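Carboxysome assembly protein CcmN (Synechococcus elongatus, PDB 7D6C) is required for carboxysome formation, its N-terminal domain interacting with CcmM and its C-terminal encapsulation peptide with the shell protein CcmK2. Local coordinates at residues Val82-Val87 with Leu99-Ile104; Ser44-Ala49 with Ile60-Gly65; Pro34-Ile39 with Val52-Gly57; Ala73-Gly78 with Ala91-Ser96. All blocks are in the same frame, centred on the assembly; numbering follows the deposited sequence.

This chain is the N-terminal, CcmM-interacting part of the protein, a left-handed parallel beta-helix with three sheets as its walls. From the N terminus, contact 3 opens at Pro34-Ile39 and closes at Val52-Gly57; contact 2 opens inside that loop at Ser44-Ala49 and closes beyond it at Ile60-Gly65, so the two cross. Both join different walls across the corners of the coil. Contacts 4 and 1 follow and cross in the same way: 73-78 meets 91-96 and 82-87 meets 99-104, each stacking one coil on the next. Gln84 of contact 1 reaches Arg63 of contact 2, and contacts 3 and 4 share the sheet holding strands 53-54 and 74-75.

Contact 1 of 4, residues Val82-Val87 with Leu99-Ile104; sequences VGQSIV and LVNTSI
Val82-Val87 and Leu99-Ile104 are equivalent parts of successive coils in a left-handed parallel beta-helix, and each follows the chain round a corner from one wall to the next. Backbone bonds fix both ends. Val82 N donates to Leu99 O (3.0 Å) and Val82 O receives Asn101 N, while past the corner Ile104 N donates to Ile86 O (2.9 Å). The register slips by one residue between these two ladders.

Side-chain polar groups fill the corner. Asn101 OD1 accepts Gln84 N at 3.0 Å, the donor tilted 24° from the amide plane. The two side-chain amides cross obliquely, and Gln84 NE2 is instead bonded to the carbonyl of Arg63 on the preceding coil. Ser103 OG receives a weak bond from Ile86 N (3.3 Å). Ser85 OG, anti to its backbone N (chi1 173°), is placed to donate to Thr102 O at 2.9 Å.

Apolar contacts are few. Val87 and Ile104 lie side by side and point the same way, CG1 of Val87 being 4.1 Å from CB of Ile104. The other branch of Val87, CG2, meets Leu99 CD1 at 4.2 Å.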
loop_
_atom_site.group_PDB
_atom_site.type_symbol
_atom_site.label_atom_id
_atom_site.label_comp_id
_atom_site.label_asym_id
_atom_site.label_seq_id
_atom_site.Cartn_x
_atom_site.Cartn_y
_atom_site.Cartn_z
ATOM N N VAL F 82 4.791 -10.355 -0.051
ATOM C CA VAL F 82 4.519 -11.308 -1.118
ATOM C C VAL F 82 5.591 -12.377 -1.082
ATOM O O VAL F 82 6.775 -12.053 -0.916
ATOM C CB VAL F 82 4.515 -10.639 -2.504
ATOM C CG1 VAL F 82 4.367 -11.702 -3.589
ATOM C CG2 VAL F 82 3.423 -9.610 -2.593
ATOM N N GLY F 83 5.189 -13.644 -1.259
ATOM C CA GLY F 83 6.155 -14.729 -1.393
ATOM C C GLY F 83 6.157 -15.618 -0.179
ATOM O O GLY F 83 5.067 -16.052 0.208
ATOM N N GLN F 84 7.314 -15.912 0.442
ATOM C CA GLN F 84 7.285 -16.539 1.761
ATOM C C GLN F 84 8.192 -15.734 2.675
ATOM O O GLN F 84 9.326 -15.412 2.304
ATOM C CB GLN F 84 7.738 -18.024 1.827
ATOM C CG GLN F 84 7.151 -18.926 0.778
ATOM C CD GLN F 84 8.232 -19.363 -0.187
ATOM O OE1 GLN F 84 9.324 -19.735 0.274
ATOM N NE2 GLN F 84 8.057 -19.040 -1.482
ATOM N N SER F 85 7.711 -15.447 3.880
ATOM C CA SER F 85 8.383 -14.517 4.771
ATOM C C SER F 85 8.111 -14.934 6.212
ATOM O O SER F 85 7.025 -15.435 6.530
ATOM C CB SER F 85 7.888 -13.085 4.506
ATOM O OG SER F 85 8.382 -12.142 5.444
ATOM N N ILE F 86 9.105 -14.754 7.073
ATOM C CA ILE F 86 8.932 -14.910 8.504
ATOM C C ILE F 86 9.361 -13.604 9.128
ATOM O O ILE F 86 10.525 -13.207 9.000
ATOM C CB ILE F 86 9.762 -16.071 9.065
ATOM C CG1 ILE F 86 9.470 -17.354 8.298
ATOM C CG2 ILE F 86 9.482 -16.250 10.548
ATOM C CD1 ILE F 86 10.115 -18.534 8.904
ATOM N N VAL F 87 8.434 -12.916 9.776
ATOM C CA VAL F 87 8.743 -11.646 10.416
ATOM C C VAL F 87 8.990 -11.936 11.887
ATOM O O VAL F 87 8.096 -12.426 12.592
ATOM C CB VAL F 87 7.625 -10.613 10.208
ATOM C CG1 VAL F 87 8.068 -9.255 10.737
ATOM C CG2 VAL F 87 7.287 -10.520 8.739
ATOM N N LEU F 99 8.179 -6.450 1.531
ATOM C CA LEU F 99 9.017 -7.639 1.671
ATOM C C LEU F 99 8.582 -8.654 0.632
ATOM O O LEU F 99 7.424 -9.087 0.656
ATOM C CB LEU F 99 8.891 -8.258 3.058
ATOM C CG LEU F 99 9.146 -7.420 4.298
ATOM C CD1 LEU F 99 8.776 -8.222 5.543
ATOM C CD2 LEU F 99 10.583 -7.018 4.361
ATOM N N VAL F 100 9.508 -9.046 -0.255
ATOM C CA VAL F 100 9.260 -10.025 -1.329
ATOM C C VAL F 100 10.221 -11.191 -1.168
ATOM O O VAL F 100 11.401 -11.079 -1.520
ATOM C CB VAL F 100 9.419 -9.420 -2.728
ATOM C CG1 VAL F 100 8.903 -10.406 -3.746
ATOM C CG2 VAL F 100 8.675 -8.101 -2.836
ATOM N N ASN F 101 9.707 -12.325 -0.687
ATOM C CA ASN F 101 10.520 -13.516 -0.421
ATOM C C ASN F 101 11.716 -13.175 0.478
ATOM O O ASN F 101 12.823 -13.674 0.279
ATOM C CB ASN F 101 10.994 -14.177 -1.727
ATOM C CG ASN F 101 9.854 -14.833 -2.529
ATOM O OD1 ASN F 101 9.039 -15.576 -1.983
ATOM N ND2 ASN F 101 9.813 -14.566 -3.845
ATOM N N THR F 102 11.499 -12.300 1.467
ATOM C CA THR F 102 12.541 -11.913 2.416
ATOM C C THR F 102 11.952 -11.786 3.823
ATOM O O THR F 102 10.809 -11.339 3.988
ATOM C CB THR F 102 13.229 -10.588 1.998
ATOM O OG1 THR F 102 12.260 -9.676 1.471
ATOM C CG2 THR F 102 14.293 -10.814 0.927
ATOM N N SER F 103 12.738 -12.179 4.834
ATOM C CA SER F 103 12.300 -12.319 6.227
ATOM C C SER F 103 12.996 -11.306 7.135
ATOM O O SER F 103 14.017 -10.717 6.785
ATOM C CB SER F 103 12.583 -13.740 6.743
ATOM O OG SER F 103 12.170 -14.743 5.832
ATOM N N ILE F 104 12.467 -11.127 8.342
ATOM C CA ILE F 104 12.990 -10.130 9.272
ATOM C C ILE F 104 13.388 -10.805 10.581
ATOM O O ILE F 104 12.585 -11.518 11.206
ATOM C CB ILE F 104 11.977 -9.000 9.528
ATOM C CG1 ILE F 104 11.650 -8.292 8.213
ATOM C CG2 ILE F 104 12.511 -8.007 10.566
ATOM C CD1 ILE F 104 12.864 -7.634 7.581
#

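Contact 2 of 4, residues Ser44-Ala49 with Ile60-Gly65; sequences SRIEIA and IHARGG
Arg45 meets Gly65 through its backbone, while its guanidinium turns to its own strand and takes the carboxylate of Glu47 at its edge, in plane. The salt bridge from NH1 to OE1 is modelled very short, and its exact length is doubtful. The other flat group belongs to His61, which leaves its strand on the side away from 44-49. Its NE2 is hydrogen-bonded to Glu41 OE1; ND1 is hydrogen-bonded to a polar side chain of another protein's chain, and a ring of that chain meets the imidazole.

After Arg63 the chain turns a corner at Gly64 and Gly65. Gly65 N donates to Ser44 OG at 2.9 Å in a fairly straight bond (163° at the hydrogen), and Gly65 O receives Arg45 N at 3.2 Å. The serine hydroxyl, anti to its carbonyl carbon (chi1 -74°), faces Gly65 N. Strands 45-48 and 60-63 belong to two different walls of a left-handed parallel beta-helix, on neighbouring coils, and their directions differ by 129°.

Inside the angle of the walls the contact is apolar. Ile46 and Ile60 approach at a slant, CD1 of Ile46 lying 3.7 Å from CG2 of Ile60. Ala62, two residues on and on the same face as Ile60, has its CB 3.9 Å from Ile46 CG1 and 3.6 Å from Arg45 O. Leu38, on the coil of Ile46, touches both isoleucines, and Ile67 covers Ile60 and Ala62.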
loop_
_atom_site.group_PDB
_atom_site.type_symbol
_atom_site.label_atom_id
_atom_site.label_comp_id
_atom_site.label_asym_id
_atom_site.label_seq_id
_atom_site.Cartn_x
_atom_site.Cartn_y
_atom_site.Cartn_z
ATOM N N SER F 44 -0.201 -22.803 -0.011
ATOM C CA SER F 44 0.322 -21.730 0.815
ATOM C C SER F 44 -0.638 -21.407 1.948
ATOM O O SER F 44 -1.853 -21.641 1.859
ATOM C CB SER F 44 0.588 -20.489 -0.042
ATOM O OG SER F 44 1.740 -20.688 -0.844
ATOM N N ARG F 45 -0.067 -20.828 3.007
ATOM C CA ARG F 45 -0.833 -20.426 4.173
ATOM C C ARG F 45 -0.205 -19.188 4.800
ATOM O O ARG F 45 0.999 -18.940 4.665
ATOM C CB ARG F 45 -0.883 -21.546 5.206
ATOM C CG ARG F 45 0.512 -21.936 5.637
ATOM C CD ARG F 45 0.543 -22.819 6.853
ATOM N NE ARG F 45 1.918 -23.259 7.040
ATOM C CZ ARG F 45 2.654 -22.968 8.108
ATOM N NH1 ARG F 45 2.113 -22.256 9.102
ATOM N NH2 ARG F 45 3.926 -23.394 8.183
ATOM N N ILE F 46 -1.030 -18.439 5.535
ATOM C CA ILE F 46 -0.581 -17.300 6.329
ATOM C C ILE F 46 -0.760 -17.653 7.798
ATOM O O ILE F 46 -1.788 -18.220 8.182
ATOM C CB ILE F 46 -1.368 -16.024 5.950
ATOM C CG1 ILE F 46 -0.931 -15.528 4.568
ATOM C CG2 ILE F 46 -1.192 -14.910 7.006
ATOM C CD1 ILE F 46 -1.793 -14.395 4.005
ATOM N N GLU F 47 0.241 -17.338 8.612
ATOM C CA GLU F 47 0.224 -17.612 10.046
ATOM C C GLU F 47 0.657 -16.358 10.789
ATOM O O GLU F 47 1.747 -15.837 10.532
ATOM C CB GLU F 47 1.141 -18.793 10.395
ATOM C CG GLU F 47 1.140 -19.256 11.860
ATOM C CD GLU F 47 2.151 -20.396 12.149
ATOM O OE1 GLU F 47 2.597 -21.082 11.199
ATOM O OE2 GLU F 47 2.502 -20.607 13.334
ATOM N N ILE F 48 -0.191 -15.880 11.706
ATOM C CA ILE F 48 0.038 -14.639 12.443
ATOM C C ILE F 48 -0.030 -14.945 13.935
ATOM O O ILE F 48 -1.035 -15.470 14.404
ATOM C CB ILE F 48 -0.997 -13.560 12.067
ATOM C CG1 ILE F 48 -0.954 -13.262 10.569
ATOM C CG2 ILE F 48 -0.838 -12.291 12.888
ATOM C CD1 ILE F 48 -2.247 -12.734 10.068
ATOM N N ALA F 49 1.006 -14.588 14.689
ATOM C CA ALA F 49 1.098 -15.030 16.075
ATOM C C ALA F 49 0.393 -14.049 17.025
ATOM O O ALA F 49 -0.464 -13.260 16.618
ATOM C CB ALA F 49 2.570 -15.241 16.450
ATOM N N ILE F 60 -1.038 -9.071 2.664
ATOM C CA ILE F 60 -0.192 -10.233 2.881
ATOM C C ILE F 60 -0.587 -11.271 1.848
ATOM O O ILE F 60 -1.734 -11.742 1.844
ATOM C CB ILE F 60 -0.338 -10.788 4.307
ATOM C CG1 ILE F 60 -0.317 -9.646 5.329
ATOM C CG2 ILE F 60 0.766 -11.764 4.591
ATOM C CD1 ILE F 60 1.042 -8.988 5.515
ATOM N N HIS F 61 0.343 -11.621 0.959
ATOM C CA HIS F 61 0.051 -12.586 -0.098
ATOM C C HIS F 61 1.100 -13.692 -0.084
ATOM O O HIS F 61 2.241 -13.477 -0.509
ATOM C CB HIS F 61 -0.013 -11.907 -1.458
ATOM C CG HIS F 61 -0.483 -12.810 -2.545
ATOM N ND1 HIS F 61 -0.338 -12.509 -3.880
ATOM C CD2 HIS F 61 -1.086 -14.020 -2.494
ATOM C CE1 HIS F 61 -0.837 -13.493 -4.607
ATOM N NE2 HIS F 61 -1.298 -14.422 -3.791
ATOM N N ALA F 62 0.713 -14.878 0.397
ATOM C CA ALA F 62 1.644 -15.992 0.543
ATOM C C ALA F 62 1.697 -16.775 -0.756
ATOM O O ALA F 62 0.653 -17.096 -1.337
ATOM C CB ALA F 62 1.241 -16.898 1.699
ATOM N N ARG F 63 2.913 -17.049 -1.233
ATOM C CA ARG F 63 3.067 -17.754 -2.501
ATOM C C ARG F 63 4.263 -18.691 -2.431
ATOM O O ARG F 63 5.377 -18.264 -2.098
ATOM C CB ARG F 63 3.220 -16.785 -3.682
ATOM C CG ARG F 63 2.664 -17.359 -4.964
ATOM C CD ARG F 63 2.943 -16.496 -6.176
ATOM N NE ARG F 63 2.664 -15.081 -5.981
ATOM C CZ ARG F 63 2.277 -14.303 -6.982
ATOM N NH1 ARG F 63 2.016 -13.004 -6.802
ATOM N NH2 ARG F 63 2.117 -14.850 -8.181
ATOM N N GLY F 64 4.013 -19.963 -2.748
ATOM C CA GLY F 64 5.026 -20.998 -2.662
ATOM C C GLY F 64 5.423 -21.384 -1.255
ATOM O O GLY F 64 6.545 -21.863 -1.042
ATOM N N GLY F 65 4.555 -21.184 -0.290
ATOM C CA GLY F 65 4.953 -21.492 1.054
ATOM C C GLY F 65 4.113 -20.701 2.044
ATOM O O GLY F 65 2.921 -20.484 1.823
#

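Contact 3 of 4, residues Pro34-Ile39 with Val52-Gly57; sequences PGVLLI and VCIGLG
Val36 holds CG1 anti to its backbone N (chi1 167°), which sets CG2 beside that nitrogen, and it uses both methyls against Val52-Gly57. Ile54 answers with a single branch: its first torsion puts CG1 anti to the carbonyl carbon and CG2 anti to the backbone N, and CG2 is the atom that touches. The methyl pair Val36 CG1 and Ile54 CG2 is 3.8 Å apart, and Val36 CG2 sits 3.9 Å from the same isoleucine methyl. The side chains cross at about a right angle, and both valine methyls touch the one isoleucine methyl. Val36 CG2 is also near the backbone, about 3.2 Å from Gly55 O, a carbonyl whose hydrogen-bonding partner is Ser58 OG.

No hydrogen bond joins the two segments. They come from different walls of a left-handed parallel beta-helix: Pro34-Ile39 rounds a corner into strand 37-40, whereas the segment Val52-Gly57 runs from strand 53-54 to the equivalent corner one coil later. Strand 37-40 takes its own ladder bonds from Phe19 on one side and from Ser58 and Ile60 on the other.

At the corner, Leu56 turns CD1 to Pro34 O, the two atoms lying about 3.1 Å apart. Pro13 touches both Pro34 and Leu56. The second subunit covers this edge, with its Phe19 on Pro34 and its Gly57 on Leu56. Gly57 O is hydrogen-bonded to a basic side chain on the chain of another protein.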
loop_
_atom_site.group_PDB
_atom_site.type_symbol
_atom_site.label_atom_id
_atom_site.label_comp_id
_atom_site.label_asym_id
_atom_site.label_seq_id
_atom_site.Cartn_x
_atom_site.Cartn_y
_atom_site.Cartn_z
ATOM N N PRO F 34 -9.207 -2.627 9.160
ATOM C CA PRO F 34 -10.127 -2.911 8.048
ATOM C C PRO F 34 -9.465 -2.711 6.688
ATOM O O PRO F 34 -8.640 -1.811 6.495
ATOM C CB PRO F 34 -11.261 -1.906 8.269
ATOM C CG PRO F 34 -11.217 -1.625 9.718
ATOM C CD PRO F 34 -9.765 -1.639 10.093
ATOM N N GLY F 35 -9.834 -3.565 5.739
ATOM C CA GLY F 35 -9.277 -3.444 4.418
ATOM C C GLY F 35 -7.941 -4.113 4.236
ATOM O O GLY F 35 -7.360 -4.031 3.138
ATOM N N VAL F 36 -7.427 -4.781 5.266
ATOM C CA VAL F 36 -6.243 -5.600 5.056
ATOM C C VAL F 36 -6.616 -6.872 4.294
ATOM O O VAL F 36 -7.718 -7.422 4.440
ATOM C CB VAL F 36 -5.562 -5.891 6.396
ATOM C CG1 VAL F 36 -4.526 -6.990 6.239
ATOM C CG2 VAL F 36 -4.928 -4.613 6.907
ATOM N N LEU F 37 -5.714 -7.315 3.430
ATOM C CA LEU F 37 -5.980 -8.401 2.501
ATOM C C LEU F 37 -4.990 -9.511 2.784
ATOM O O LEU F 37 -3.805 -9.378 2.448
ATOM C CB LEU F 37 -5.859 -7.911 1.064
ATOM C CG LEU F 37 -6.798 -6.749 0.774
ATOM C CD1 LEU F 37 -6.512 -6.143 -0.589
ATOM C CD2 LEU F 37 -8.207 -7.296 0.873
ATOM N N LEU F 38 -5.476 -10.598 3.409
ATOM C CA LEU F 38 -4.683 -11.813 3.635
ATOM C C LEU F 38 -5.037 -12.842 2.565
ATOM O O LEU F 38 -6.126 -13.426 2.595
ATOM C CB LEU F 38 -4.941 -12.380 5.023
ATOM C CG LEU F 38 -4.893 -11.320 6.114
ATOM C CD1 LEU F 38 -5.008 -11.944 7.485
ATOM C CD2 LEU F 38 -3.609 -10.550 6.001
ATOM N N ILE F 39 -4.120 -13.063 1.628
ATOM C CA ILE F 39 -4.331 -13.974 0.510
ATOM C C ILE F 39 -3.278 -15.067 0.585
ATOM O O ILE F 39 -2.082 -14.776 0.735
ATOM C CB ILE F 39 -4.270 -13.231 -0.837
ATOM C CG1 ILE F 39 -5.403 -12.222 -0.907
ATOM C CG2 ILE F 39 -4.394 -14.181 -2.014
ATOM C CD1 ILE F 39 -5.024 -10.914 -0.353
ATOM N N VAL F 52 0.088 -9.481 17.488
ATOM C CA VAL F 52 0.346 -8.769 16.249
ATOM C C VAL F 52 -0.723 -7.730 15.938
ATOM O O VAL F 52 -1.915 -7.918 16.211
ATOM C CB VAL F 52 0.472 -9.801 15.118
ATOM C CG1 VAL F 52 0.369 -9.131 13.742
ATOM C CG2 VAL F 52 1.820 -10.486 15.244
ATOM N N CYS F 53 -0.277 -6.629 15.327
ATOM C CA CYS F 53 -1.133 -5.596 14.760
ATOM C C CYS F 53 -0.764 -5.407 13.304
ATOM O O CYS F 53 0.422 -5.308 12.977
ATOM C CB CYS F 53 -0.951 -4.286 15.492
ATOM S SG CYS F 53 -1.025 -4.559 17.230
ATOM N N ILE F 54 -1.771 -5.337 12.440
ATOM C CA ILE F 54 -1.565 -5.081 11.022
ATOM C C ILE F 54 -2.327 -3.829 10.645
ATOM O O ILE F 54 -3.558 -3.781 10.767
ATOM C CB ILE F 54 -2.017 -6.259 10.160
ATOM C CG1 ILE F 54 -1.372 -7.566 10.690
ATOM C CG2 ILE F 54 -1.760 -5.924 8.664
ATOM C CD1 ILE F 54 -1.924 -8.806 10.083
ATOM N N GLY F 55 -1.597 -2.842 10.135
ATOM C CA GLY F 55 -2.175 -1.550 9.845
ATOM C C GLY F 55 -2.966 -1.483 8.549
ATOM O O GLY F 55 -2.833 -2.300 7.632
ATOM N N LEU F 56 -3.808 -0.455 8.513
ATOM C CA LEU F 56 -4.619 -0.088 7.355
ATOM C C LEU F 56 -3.916 -0.351 6.026
ATOM O O LEU F 56 -2.729 -0.057 5.857
ATOM C CB LEU F 56 -4.958 1.399 7.466
ATOM C CG LEU F 56 -5.963 1.868 6.443
ATOM C CD1 LEU F 56 -7.153 0.918 6.498
ATOM C CD2 LEU F 56 -6.359 3.306 6.738
ATOM N N GLY F 57 -4.665 -0.895 5.071
ATOM C CA GLY F 57 -4.146 -1.022 3.720
ATOM C C GLY F 57 -3.012 -2.007 3.522
ATOM O O GLY F 57 -2.352 -1.968 2.477
#

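Contact 4 of 4, residues Ala73-Gly78 with Ala91-Ser96; sequences ALLAAG and ACLGAS
Leu75 and Leu93 lie side by side and point the same way, one coil above the other in a left-handed parallel beta-helix. In both, CG is anti to the carbonyl carbon (chi1 -86° in Leu75), and CD1 of Leu93 lies against both CG and CD1 of Leu75, 3.8 Å from each. Both occupy the interior face of the sheet, where Ile54 touches Leu75 on the coil before and Thr110 touches Leu93 on the coil after.

The neighbouring pair, Leu74 and Cys92, is turned to the opposite face. Leu74 CD1 and Cys92 SG approach only to 4.4 Å, and on this side Leu74 packs on Val82 of the second subunit. Ala73 and Ala91 keep the same register, CB over CB, whereas Ala76 CB lies 4.1 Å from CB of Ala95, one residue further along. Ala76 and Ala95 also touch the second subunit, at its Leu80 and Ser96.

A parallel ladder sets this alignment, the end-to-end directions of the segments differing by only 1°. Leu74 N donates to Ala91 O, Leu74 O receives Leu93 N at 3.0 Å, and Ala76 N donates to Leu93 O. Gly78, whose O is hydrogen-bonded to a basic side chain on the chain of another protein, and Ser96 both turn the corner with positive phi. Here a separate backbone bond runs from Ser96 N to Ala77 O at 3.0 Å.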
loop_
_atom_site.group_PDB
_atom_site.type_symbol
_atom_site.label_atom_id
_atom_site.label_comp_id
_atom_site.label_asym_id
_atom_site.label_seq_id
_atom_site.Cartn_x
_atom_site.Cartn_y
_atom_site.Cartn_z
ATOM N N ALA F 73 5.074 -8.740 16.543
ATOM C CA ALA F 73 5.449 -7.997 15.350
ATOM C C ALA F 73 4.323 -7.057 14.993
ATOM O O ALA F 73 3.151 -7.337 15.259
ATOM C CB ALA F 73 5.744 -8.923 14.172
ATOM N N LEU F 74 4.693 -5.920 14.407
ATOM C CA LEU F 74 3.773 -4.839 14.098
ATOM C C LEU F 74 4.007 -4.364 12.674
ATOM O O LEU F 74 5.151 -4.203 12.244
ATOM C CB LEU F 74 3.973 -3.674 15.055
ATOM C CG LEU F 74 3.862 -4.031 16.521
ATOM C CD1 LEU F 74 4.561 -2.982 17.325
ATOM C CD2 LEU F 74 2.394 -4.138 16.885
ATOM N N LEU F 75 2.924 -4.111 11.952
ATOM C CA LEU F 75 2.995 -3.653 10.576
ATOM C C LEU F 75 2.254 -2.330 10.489
ATOM O O LEU F 75 1.053 -2.275 10.777
ATOM C CB LEU F 75 2.365 -4.678 9.631
ATOM C CG LEU F 75 3.164 -5.856 9.071
ATOM C CD1 LEU F 75 3.751 -6.700 10.171
ATOM C CD2 LEU F 75 2.214 -6.695 8.253
ATOM N N ALA F 76 2.963 -1.268 10.102
ATOM C CA ALA F 76 2.297 0.001 9.845
ATOM C C ALA F 76 1.411 -0.134 8.618
ATOM O O ALA F 76 1.378 -1.173 7.956
ATOM C CB ALA F 76 3.311 1.123 9.651
ATOM N N ALA F 77 0.689 0.936 8.304
ATOM C CA ALA F 77 -0.240 0.904 7.182
ATOM C C ALA F 77 0.471 0.560 5.874
ATOM O O ALA F 77 1.645 0.888 5.671
ATOM C CB ALA F 77 -0.943 2.255 7.046
ATOM N N GLY F 78 -0.251 -0.129 4.989
ATOM C CA GLY F 78 0.236 -0.399 3.642
ATOM C C GLY F 78 1.497 -1.240 3.515
ATOM O O GLY F 78 2.168 -1.186 2.482
ATOM N N ALA F 91 9.228 -7.507 15.849
ATOM C CA ALA F 91 9.657 -6.643 14.758
ATOM C C ALA F 91 8.655 -5.504 14.505
ATOM O O ALA F 91 7.493 -5.559 14.920
ATOM C CB ALA F 91 9.855 -7.471 13.485
ATOM N N CYS F 92 9.134 -4.465 13.801
ATOM C CA CYS F 92 8.369 -3.253 13.480
ATOM C C CYS F 92 8.619 -2.871 12.030
ATOM O O CYS F 92 9.771 -2.656 11.642
ATOM C CB CYS F 92 8.780 -2.077 14.352
ATOM S SG CYS F 92 8.677 -2.364 16.057
ATOM N N LEU F 93 7.551 -2.728 11.245
ATOM C CA LEU F 93 7.664 -2.494 9.810
ATOM C C LEU F 93 7.038 -1.146 9.475
ATOM O O LEU F 93 5.820 -0.974 9.615
ATOM C CB LEU F 93 6.985 -3.610 9.029
ATOM C CG LEU F 93 7.402 -5.052 9.301
ATOM C CD1 LEU F 93 6.867 -5.920 8.168
ATOM C CD2 LEU F 93 8.885 -5.154 9.398
ATOM N N GLY F 94 7.867 -0.204 9.014
ATOM C CA GLY F 94 7.373 1.117 8.685
ATOM C C GLY F 94 6.297 1.077 7.618
ATOM O O GLY F 94 6.149 0.105 6.883
ATOM N N ALA F 95 5.525 2.159 7.555
ATOM C CA ALA F 95 4.524 2.321 6.507
ATOM C C ALA F 95 5.104 2.030 5.127
ATOM O O ALA F 95 6.219 2.444 4.793
ATOM C CB ALA F 95 3.955 3.741 6.542
ATOM N N SER F 96 4.334 1.290 4.334
ATOM C CA SER F 96 4.669 0.983 2.943
ATOM C C SER F 96 6.014 0.275 2.796
ATOM O O SER F 96 6.693 0.404 1.770
ATOM C CB SER F 96 4.616 2.241 2.094
ATOM O OG SER F 96 3.346 2.836 2.296
#